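Local coordinates for OBG-type G domain-containing protein (Pyrococcus horikoshii, PDB 2E87), which binds GDP and is probably a GTP-binding protein of the Obg type, but has no known cellular role, at residues Leu48-Val53 with Arg111-Ile116; Val84-Asp89 with Arg154-Asp159; Asp89-Ala94 with Arg148-Ala153. One frame throughout, in Å; residues are numbered along the deposited sequence.

Interaction 1: Leu48-Val53 with Arg111-Ile116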
loop_
_atom_site.group_PDB
_atom_site.type_symbol
_atom_site.label_atom_id
_atom_site.label_comp_id
_atom_site.label_asym_id
_atom_site.label_seq_id
_atom_site.Cartn_x
_atom_site.Cartn_y
_atom_site.Cartn_z
ATOM N N LEU A 48 35.235 23.732 1.572
ATOM C CA LEU A 48 34.598 22.964 2.625
ATOM C C LEU A 48 33.108 23.261 2.625
ATOM O O LEU A 48 32.298 22.357 2.763
ATOM C CB LEU A 48 35.196 23.305 3.994
ATOM C CG LEU A 48 34.508 22.645 5.197
ATOM C CD1 LEU A 48 34.601 21.118 5.120
ATOM C CD2 LEU A 48 35.152 23.145 6.463
ATOM N N ARG A 49 32.747 24.532 2.470
ATOM C CA ARG A 49 31.343 24.903 2.455
ATOM C C ARG A 49 30.627 24.219 1.302
ATOM O O ARG A 49 29.551 23.641 1.488
ATOM C CB ARG A 49 31.172 26.410 2.309
ATOM C CG ARG A 49 31.540 27.221 3.521
ATOM C CD ARG A 49 30.993 28.640 3.371
ATOM N NE ARG A 49 31.227 29.458 4.558
ATOM C CZ ARG A 49 32.393 30.011 4.863
ATOM N NH1 ARG A 49 33.433 29.844 4.060
ATOM N NH2 ARG A 49 32.526 30.710 5.983
ATOM N N VAL A 50 31.217 24.279 0.111
ATOM C CA VAL A 50 30.594 23.658 -1.052
ATOM C C VAL A 50 30.357 22.165 -0.843
ATOM O O VAL A 50 29.322 21.637 -1.239
ATOM C CB VAL A 50 31.441 23.878 -2.315
ATOM C CG1 VAL A 50 30.962 22.971 -3.429
ATOM C CG2 VAL A 50 31.339 25.322 -2.745
ATOM N N ARG A 51 31.299 21.488 -0.196
ATOM C CA ARG A 51 31.155 20.059 0.046
ATOM C C ARG A 51 30.138 19.743 1.123
ATOM O O ARG A 51 29.417 18.754 1.024
ATOM C CB ARG A 51 32.493 19.427 0.446
ATOM C CG ARG A 51 33.568 19.502 -0.604
ATOM C CD ARG A 51 34.509 18.321 -0.462
ATOM N NE ARG A 51 35.721 18.486 -1.258
ATOM C CZ ARG A 51 36.753 19.243 -0.893
ATOM N NH1 ARG A 51 36.721 19.902 0.264
ATOM N NH2 ARG A 51 37.816 19.339 -1.684
ATOM N N THR A 52 30.095 20.568 2.165
ATOM C CA THR A 52 29.168 20.341 3.258
ATOM C C THR A 52 27.727 20.553 2.784
ATOM O O THR A 52 26.837 19.773 3.118
ATOM C CB THR A 52 29.489 21.270 4.460
ATOM O OG1 THR A 52 30.876 21.150 4.794
ATOM C CG2 THR A 52 28.662 20.874 5.687
ATOM N N VAL A 53 27.487 21.600 2.002
ATOM C CA VAL A 53 26.135 21.832 1.505
ATOM C C VAL A 53 25.751 20.665 0.631
ATOM O O VAL A 53 24.663 20.129 0.745
ATOM C CB VAL A 53 26.026 23.109 0.659
ATOM C CG1 VAL A 53 24.668 23.140 -0.085
ATOM C CG2 VAL A 53 26.166 24.321 1.558
ATOM N N ARG A 111 31.871 20.337 -10.001
ATOM C CA ARG A 111 32.160 21.463 -10.880
ATOM C C ARG A 111 32.707 22.686 -10.124
ATOM O O ARG A 111 33.728 23.249 -10.514
ATOM C CB ARG A 111 30.903 21.859 -11.667
ATOM C CG ARG A 111 30.861 23.336 -12.118
ATOM C CD ARG A 111 31.068 23.515 -13.617
ATOM N NE ARG A 111 30.101 22.751 -14.400
ATOM C CZ ARG A 111 28.794 22.986 -14.409
ATOM N NH1 ARG A 111 28.286 23.974 -13.679
ATOM N NH2 ARG A 111 27.991 22.225 -15.138
ATOM N N TYR A 112 32.040 23.091 -9.044
ATOM C CA TYR A 112 32.471 24.261 -8.286
ATOM C C TYR A 112 33.718 24.066 -7.428
ATOM O O TYR A 112 34.501 24.994 -7.273
ATOM C CB TYR A 112 31.307 24.791 -7.452
ATOM C CG TYR A 112 30.380 25.629 -8.290
ATOM C CD1 TYR A 112 30.630 26.981 -8.481
ATOM C CD2 TYR A 112 29.324 25.049 -8.990
ATOM C CE1 TYR A 112 29.869 27.735 -9.344
ATOM C CE2 TYR A 112 28.560 25.792 -9.869
ATOM C CZ TYR A 112 28.838 27.137 -10.044
ATOM O OH TYR A 112 28.108 27.878 -10.938
ATOM N N VAL A 113 33.908 22.876 -6.866
ATOM C CA VAL A 113 35.108 22.629 -6.083
ATOM C C VAL A 113 36.323 22.823 -7.002
ATOM O O VAL A 113 37.297 23.461 -6.614
ATOM C CB VAL A 113 35.141 21.194 -5.491
ATOM C CG1 VAL A 113 36.561 20.845 -5.040
ATOM C CG2 VAL A 113 34.207 21.099 -4.294
ATOM N N GLU A 114 36.256 22.290 -8.220
ATOM C CA GLU A 114 37.357 22.426 -9.172
ATOM C C GLU A 114 37.648 23.886 -9.486
ATOM O O GLU A 114 38.790 24.317 -9.394
ATOM C CB GLU A 114 37.058 21.681 -10.480
ATOM C CG GLU A 114 38.246 21.625 -11.454
ATOM C CD GLU A 114 38.135 22.598 -12.633
ATOM O OE1 GLU A 114 37.553 23.695 -12.477
ATOM O OE2 GLU A 114 38.650 22.266 -13.724
ATOM N N ARG A 115 36.623 24.647 -9.863
ATOM C CA ARG A 115 36.815 26.060 -10.180
ATOM C C ARG A 115 37.461 26.816 -9.038
ATOM O O ARG A 115 38.365 27.618 -9.263
ATOM C CB ARG A 115 35.492 26.759 -10.509
ATOM C CG ARG A 115 35.293 27.055 -11.975
ATOM C CD ARG A 115 34.868 25.791 -12.663
ATOM N NE ARG A 115 34.878 25.877 -14.120
ATOM C CZ ARG A 115 34.338 24.948 -14.897
ATOM N NH1 ARG A 115 33.765 23.906 -14.331
ATOM N NH2 ARG A 115 34.363 25.054 -16.216
ATOM N N ILE A 116 36.980 26.575 -7.821
ATOM C CA ILE A 116 37.504 27.255 -6.644
ATOM C C ILE A 116 38.921 26.776 -6.349
ATOM O O ILE A 116 39.833 27.580 -6.202
ATOM C CB ILE A 116 36.593 27.014 -5.404
ATOM C CG1 ILE A 116 35.231 27.674 -5.635
ATOM C CG2 ILE A 116 37.240 27.596 -4.134
ATOM C CD1 ILE A 116 34.148 27.194 -4.686
#
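The helical segments L48-V53 and R111-I116 run almost exactly antiparallel, at 175°, with their axes 9.7 Å apart and V50 facing V113. The contact is mainly apolar, and no hydrogen bond crosses it. V50 carries the middle. Its CG1 lies anti to the backbone N (chi1 167°) and meets CG2 of V113 at 3.8 Å, the two side chains crossing obliquely. The other branch, V50 CG2, meets the tip of I116 end to end, 3.9 Å from CD1. CB of Y112 adds a looser contact with V50 CG1, but its ring leads away from the interface, and its OH is hydrogen-bonded to NE of R135. R51 closes the exposed side. Its extended chain crosses V113 at about a right angle. The guanidinium has V113 CG2 over one face, and NH2 of R51 is 3.9 Å from V113 CG1. Behind the interface, L48 O accepts from both N and OG1 of T52, which fixes the threonine hydroxyl on its own helix. The pair belongs to the NOG1 N-terminal helical domain and joins helix 38-67 to helix 88-117. Helix 14-30 touches T52 and V53, while helix 122-142 packs on R49, Y112 and R115.

Interaction 2: Val84-Asp89 with Arg154-Asp159; sequences VLVDRD and REVLKD. With SO4 (sulfate ion), chain C.
CB of L85 sits 3.8 Å from CG1 of V156, and these two side chains start the contact. V156 CG1 is anti to its backbone N (chi1 168°), and it also lies near CG1 of V86. L157 comes in beside it. Its CD2 meets V86 CG1 at 3.9 Å, the two side chains crossing at about a right angle, and it meets L85 CD1 at 4.2 Å on an oblique crossing. The CA-CB bond of L157 does not aim at the other segment; CG is anti to the carbonyl carbon (chi1 -70°), and CD2 makes the contact. No hydrogen bond spans the two segments.

Further out, V86 is held through its carbonyl oxygen, which accepts a hydrogen bond from Y149 OH. D87 follows with a positive phi of 76° and is also the N-cap of the next helix. Its OD1 is hydrogen-bonded to T90 OG1. On the far side of 154-159, E155 bridges two cations: OE2 takes K158 NZ at 2.9 Å and OE1 pairs with R154 NH1 at 3.5 Å. K158 NZ also bonds O1 and O4 of a sulfate, probably from the crystallisation liquor.

This small apolar patch lies near the C-terminal ends of helices 76-86 and 144-156, beside the one-residue break at D87, from which helix 88-117 starts. It is helix-end packing on the side of the NOG1 N-terminal helical domain that meets the G domain, where L85 touches P198 and V84 touches F199 and helix 234-241, away from the GDP site.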
loop_
_atom_site.group_PDB
_atom_site.type_symbol
_atom_site.label_atom_id
_atom_site.label_comp_id
_atom_site.label_asym_id
_atom_site.label_seq_id
_atom_site.Cartn_x
_atom_site.Cartn_y
_atom_site.Cartn_z
ATOM N N VAL A 84 -4.465 4.156 -5.904
ATOM C CA VAL A 84 -5.745 4.758 -5.561
ATOM C C VAL A 84 -5.600 5.931 -4.614
ATOM O O VAL A 84 -6.266 6.941 -4.769
ATOM C CB VAL A 84 -6.708 3.728 -4.907
ATOM C CG1 VAL A 84 -7.766 4.438 -4.082
ATOM C CG2 VAL A 84 -7.375 2.905 -5.974
ATOM N N LEU A 85 -4.729 5.798 -3.630
ATOM C CA LEU A 85 -4.554 6.843 -2.632
ATOM C C LEU A 85 -3.705 8.066 -2.998
ATOM O O LEU A 85 -4.006 9.178 -2.562
ATOM C CB LEU A 85 -3.979 6.234 -1.346
ATOM C CG LEU A 85 -4.835 5.206 -0.609
ATOM C CD1 LEU A 85 -4.101 4.694 0.615
ATOM C CD2 LEU A 85 -6.140 5.853 -0.206
ATOM N N VAL A 86 -2.652 7.883 -3.784
ATOM C CA VAL A 86 -1.776 9.015 -4.082
ATOM C C VAL A 86 -1.354 9.128 -5.531
ATOM O O VAL A 86 -0.617 10.048 -5.890
ATOM C CB VAL A 86 -0.504 8.931 -3.205
ATOM C CG1 VAL A 86 -0.900 8.747 -1.755
ATOM C CG2 VAL A 86 0.376 7.755 -3.634
ATOM N N ASP A 87 -1.805 8.175 -6.347
ATOM C CA ASP A 87 -1.489 8.106 -7.779
ATOM C C ASP A 87 -0.082 7.605 -8.085
ATOM O O ASP A 87 0.896 8.324 -7.918
ATOM C CB ASP A 87 -1.690 9.461 -8.476
ATOM C CG ASP A 87 -1.616 9.334 -9.981
ATOM O OD1 ASP A 87 -0.531 9.533 -10.559
ATOM O OD2 ASP A 87 -2.648 8.992 -10.591
ATOM N N ARG A 88 -0.004 6.375 -8.573
ATOM C CA ARG A 88 1.270 5.747 -8.879
ATOM C C ARG A 88 2.220 6.562 -9.755
ATOM O O ARG A 88 3.409 6.663 -9.456
ATOM C CB ARG A 88 1.045 4.398 -9.557
ATOM C CG ARG A 88 2.337 3.615 -9.753
ATOM C CD ARG A 88 2.294 2.785 -11.017
ATOM N NE ARG A 88 1.214 1.808 -10.999
ATOM C CZ ARG A 88 1.309 0.597 -10.460
ATOM N NH1 ARG A 88 2.449 0.205 -9.891
ATOM N NH2 ARG A 88 0.260 -0.219 -10.492
ATOM N N ASP A 89 1.699 7.114 -10.846
ATOM C CA ASP A 89 2.524 7.870 -11.777
ATOM C C ASP A 89 3.092 9.139 -11.142
ATOM O O ASP A 89 4.244 9.496 -11.367
ATOM C CB ASP A 89 1.716 8.182 -13.043
ATOM C CG ASP A 89 2.535 8.907 -14.104
ATOM O OD1 ASP A 89 2.321 10.131 -14.279
ATOM O OD2 ASP A 89 3.394 8.263 -14.758
ATOM N N ARG A 154 2.780 10.591 2.112
ATOM C CA ARG A 154 3.299 9.821 3.236
ATOM C C ARG A 154 2.255 9.665 4.332
ATOM O O ARG A 154 2.074 8.586 4.889
ATOM C CB ARG A 154 4.531 10.513 3.814
ATOM C CG ARG A 154 5.019 9.923 5.115
ATOM C CD ARG A 154 6.152 10.762 5.680
ATOM N NE ARG A 154 6.644 10.258 6.958
ATOM C CZ ARG A 154 5.894 10.119 8.048
ATOM N NH1 ARG A 154 4.607 10.445 8.021
ATOM N NH2 ARG A 154 6.434 9.655 9.168
ATOM N N GLU A 155 1.571 10.759 4.635
ATOM C CA GLU A 155 0.554 10.753 5.666
ATOM C C GLU A 155 -0.653 9.940 5.221
ATOM O O GLU A 155 -1.204 9.173 5.997
ATOM C CB GLU A 155 0.143 12.192 5.988
ATOM C CG GLU A 155 -0.386 12.401 7.399
ATOM C CD GLU A 155 0.615 12.000 8.474
ATOM O OE1 GLU A 155 1.770 12.477 8.443
ATOM O OE2 GLU A 155 0.244 11.207 9.359
ATOM N N VAL A 156 -1.051 10.101 3.967
ATOM C CA VAL A 156 -2.204 9.382 3.426
ATOM C C VAL A 156 -1.981 7.877 3.372
ATOM O O VAL A 156 -2.909 7.099 3.598
ATOM C CB VAL A 156 -2.551 9.840 1.980
ATOM C CG1 VAL A 156 -3.551 8.878 1.358
ATOM C CG2 VAL A 156 -3.140 11.246 1.986
ATOM N N LEU A 157 -0.753 7.473 3.072
ATOM C CA LEU A 157 -0.442 6.059 2.939
ATOM C C LEU A 157 -0.512 5.270 4.238
ATOM O O LEU A 157 -0.517 4.036 4.221
ATOM C CB LEU A 157 0.921 5.881 2.276
ATOM C CG LEU A 157 0.925 6.264 0.796
ATOM C CD1 LEU A 157 2.340 6.167 0.265
ATOM C CD2 LEU A 157 -0.018 5.359 0.013
ATOM N N LYS A 158 -0.588 5.985 5.354
ATOM C CA LYS A 158 -0.685 5.353 6.656
ATOM C C LYS A 158 -2.015 4.604 6.751
ATOM O O LYS A 158 -2.153 3.683 7.553
ATOM C CB LYS A 158 -0.599 6.398 7.773
ATOM C CG LYS A 158 0.759 7.043 7.912
ATOM C CD LYS A 158 0.799 7.993 9.092
ATOM C CE LYS A 158 2.218 8.433 9.380
ATOM N NZ LYS A 158 2.273 9.464 10.448
ATOM N N ASP A 159 -2.985 4.994 5.926
ATOM C CA ASP A 159 -4.289 4.343 5.932
ATOM C C ASP A 159 -4.387 3.110 5.041
ATOM O O ASP A 159 -5.488 2.675 4.710
ATOM C CB ASP A 159 -5.388 5.316 5.509
ATOM C CG ASP A 159 -5.491 6.514 6.418
ATOM O OD1 ASP A 159 -5.435 6.331 7.659
ATOM O OD2 ASP A 159 -5.644 7.639 5.886
HETATM S S SO4 C . 4.628 11.204 11.999
HETATM O O1 SO4 C . 4.215 9.755 12.333
HETATM O O2 SO4 C . 4.698 12.070 13.253
HETATM O O3 SO4 C . 6.043 11.107 11.402
HETATM O O4 SO4 C . 3.583 11.819 11.061
#

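Interaction 3: Asp89-Ala94 with Arg148-Ala153. With SO4 (sulfate ion), chain B.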
loop_
_atom_site.group_PDB
_atom_site.type_symbol
_atom_site.label_atom_id
_atom_site.label_comp_id
_atom_site.label_asym_id
_atom_site.label_seq_id
_atom_site.Cartn_x
_atom_site.Cartn_y
_atom_site.Cartn_z
ATOM N N ASP A 89 1.699 7.114 -10.846
ATOM C CA ASP A 89 2.524 7.870 -11.777
ATOM C C ASP A 89 3.092 9.139 -11.142
ATOM O O ASP A 89 4.244 9.496 -11.367
ATOM C CB ASP A 89 1.716 8.182 -13.043
ATOM C CG ASP A 89 2.535 8.907 -14.104
ATOM O OD1 ASP A 89 2.321 10.131 -14.279
ATOM O OD2 ASP A 89 3.394 8.263 -14.758
ATOM N N THR A 90 2.288 9.806 -10.332
ATOM C CA THR A 90 2.726 11.004 -9.643
ATOM C C THR A 90 3.820 10.655 -8.632
ATOM O O THR A 90 4.813 11.377 -8.494
ATOM C CB THR A 90 1.550 11.674 -8.896
ATOM O OG1 THR A 90 0.551 12.055 -9.845
ATOM C CG2 THR A 90 2.007 12.911 -8.140
ATOM N N PHE A 91 3.635 9.542 -7.927
ATOM C CA PHE A 91 4.610 9.117 -6.935
ATOM C C PHE A 91 5.961 8.839 -7.584
ATOM O O PHE A 91 6.984 9.344 -7.133
ATOM C CB PHE A 91 4.119 7.868 -6.204
ATOM C CG PHE A 91 4.728 7.691 -4.844
ATOM C CD1 PHE A 91 4.241 8.399 -3.754
ATOM C CD2 PHE A 91 5.818 6.843 -4.664
ATOM C CE1 PHE A 91 4.828 8.268 -2.508
ATOM C CE2 PHE A 91 6.415 6.702 -3.420
ATOM C CZ PHE A 91 5.923 7.417 -2.337
ATOM N N HIS A 92 5.963 8.041 -8.649
ATOM C CA HIS A 92 7.201 7.701 -9.339
ATOM C C HIS A 92 7.944 8.935 -9.803
ATOM O O HIS A 92 9.169 8.998 -9.695
ATOM C CB HIS A 92 6.927 6.792 -10.546
ATOM C CG HIS A 92 6.951 5.331 -10.219
ATOM N ND1 HIS A 92 6.241 4.394 -10.940
ATOM C CD2 HIS A 92 7.616 4.643 -9.260
ATOM C CE1 HIS A 92 6.466 3.192 -10.438
ATOM N NE2 HIS A 92 7.297 3.316 -9.419
ATOM N N LYS A 93 7.200 9.909 -10.316
ATOM C CA LYS A 93 7.787 11.133 -10.821
ATOM C C LYS A 93 8.331 12.040 -9.747
ATOM O O LYS A 93 9.354 12.696 -9.946
ATOM C CB LYS A 93 6.778 11.885 -11.683
ATOM C CG LYS A 93 6.596 11.232 -13.030
ATOM C CD LYS A 93 5.501 11.872 -13.851
ATOM C CE LYS A 93 5.361 11.119 -15.161
ATOM N NZ LYS A 93 4.208 11.585 -15.958
ATOM N N ALA A 94 7.652 12.084 -8.613
ATOM C CA ALA A 94 8.109 12.912 -7.514
ATOM C C ALA A 94 9.445 12.322 -7.062
ATOM O O ALA A 94 10.439 13.043 -6.908
ATOM C CB ALA A 94 7.097 12.892 -6.382
ATOM N N ARG A 148 6.852 18.486 -1.097
ATOM C CA ARG A 148 5.657 18.745 -0.328
ATOM C C ARG A 148 4.619 17.659 -0.603
ATOM O O ARG A 148 3.985 17.160 0.317
ATOM C CB ARG A 148 5.146 20.140 -0.658
ATOM C CG ARG A 148 5.985 21.203 0.028
ATOM C CD ARG A 148 5.760 22.596 -0.525
ATOM N NE ARG A 148 6.543 23.556 0.242
ATOM C CZ ARG A 148 6.248 23.932 1.479
ATOM N NH1 ARG A 148 5.174 23.444 2.089
ATOM N NH2 ARG A 148 7.051 24.752 2.125
ATOM N N TYR A 149 4.469 17.281 -1.865
ATOM C CA TYR A 149 3.537 16.218 -2.214
ATOM C C TYR A 149 3.962 14.893 -1.556
ATOM O O TYR A 149 3.123 14.176 -1.024
ATOM C CB TYR A 149 3.468 16.034 -3.726
ATOM C CG TYR A 149 3.020 14.647 -4.152
ATOM C CD1 TYR A 149 1.671 14.286 -4.138
ATOM C CD2 TYR A 149 3.962 13.678 -4.545
ATOM C CE1 TYR A 149 1.263 12.988 -4.507
ATOM C CE2 TYR A 149 3.568 12.385 -4.910
ATOM C CZ TYR A 149 2.219 12.045 -4.886
ATOM O OH TYR A 149 1.847 10.764 -5.219
ATOM N N LEU A 150 5.249 14.564 -1.595
ATOM C CA LEU A 150 5.706 13.307 -0.996
ATOM C C LEU A 150 5.406 13.253 0.498
ATOM O O LEU A 150 5.154 12.188 1.055
ATOM C CB LEU A 150 7.209 13.106 -1.222
ATOM C CG LEU A 150 7.556 12.669 -2.637
ATOM C CD1 LEU A 150 9.047 12.736 -2.844
ATOM C CD2 LEU A 150 7.035 11.254 -2.883
ATOM N N ASN A 151 5.401 14.407 1.144
ATOM C CA ASN A 151 5.139 14.417 2.564
ATOM C C ASN A 151 3.669 14.165 2.863
ATOM O O ASN A 151 3.337 13.566 3.895
ATOM C CB ASN A 151 5.604 15.731 3.162
ATOM C CG ASN A 151 6.143 15.561 4.551
ATOM O OD1 ASN A 151 6.703 14.517 4.886
ATOM N ND2 ASN A 151 5.998 16.588 5.369
ATOM N N LYS A 152 2.797 14.612 1.956
ATOM C CA LYS A 152 1.350 14.423 2.083
ATOM C C LYS A 152 0.977 12.991 1.669
ATOM O O LYS A 152 0.086 12.375 2.248
ATOM C CB LYS A 152 0.584 15.415 1.194
ATOM C CG LYS A 152 0.669 16.889 1.606
ATOM C CD LYS A 152 0.158 17.777 0.484
ATOM C CE LYS A 152 0.500 19.248 0.702
ATOM N NZ LYS A 152 0.298 20.057 -0.546
ATOM N N ALA A 153 1.639 12.469 0.650
ATOM C CA ALA A 153 1.347 11.107 0.221
ATOM C C ALA A 153 1.752 10.177 1.373
ATOM O O ALA A 153 1.137 9.137 1.590
ATOM C CB ALA A 153 2.135 10.767 -1.026
HETATM S S SO4 B . 10.150 1.048 -8.185
HETATM O O1 SO4 B . 10.668 -0.043 -7.255
HETATM O O2 SO4 B . 9.501 2.219 -7.413
HETATM O O3 SO4 B . 11.396 1.567 -8.918
HETATM O O4 SO4 B . 9.082 0.461 -9.080
#
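The Y149 ring lies between two methyl groups. T90 CG2 sits over one face, 3.7 Å from the ring centroid and 24° off the normal, a CH-pi contact. A153 CB, from the next turn of the tyrosine's own helix, lies over the opposite face, toward the rim. A94 CB comes to the ring edge, 3.7 Å from CD2 of Y149. The F91 ring meets L150 over one face, where CD2 stands 4.1 Å from the centroid as a second CH-pi contact. At the edge of the F91 ring, in its plane, are Y149 OH, 3.7 Å from F91 CD1, and A153 CB, 4.0 Å from F91 CE1. The two aromatic side chains cross at about a right angle.

The supporting helices, 88-117 and 144-156, belong to the NOG1 N-terminal helical domain. Here their segments cross at -130°, with axes 10.2 Å apart. The nearest backbones are at A94 and L150, where the small A94 CB packs 3.8 Å from L150 CG. L150 reaches on to M95 and I98.

No hydrogen bond joins the two segments. The hydroxyl of Y149, whose partner is V86, lies close to F91 N, but at a poor angle. T90 places its methyl on the ring because CG2 is anti to the backbone N, which leaves OG1 to D87. On the outer side, K93 NZ holds D89 OD1 on its syn lone pair at 2.9 Å. H92 NE2 donates to a sulfate, probably from the crystallisation liquor, that S72 OG also binds.

All three contacts lie in the NOG1 N-terminal helical domain and share helix 88-117. Interactions 2 and 3 also share helix 144-156 and D89, and their centres are 8 Å apart. They touch directly: V86 CG1 packs on A153 CB, and V86 CG2 on F91 CD1. Interaction 1 stands apart, with its centre about 38 Å from that of interaction 2 and 30 Å from that of interaction 3, far along the bundle. Interactions 1 and 3 are mostly buried, and interaction 2 is only partly so. Aliphatic groups dominate interactions 1 and 2, whereas interaction 3 relies on aromatic faces. Polar groups lie at the margins: R51 in interaction 1, R154, E155 and K158 by a sulfate in interaction 2, H92 by another in interaction 3.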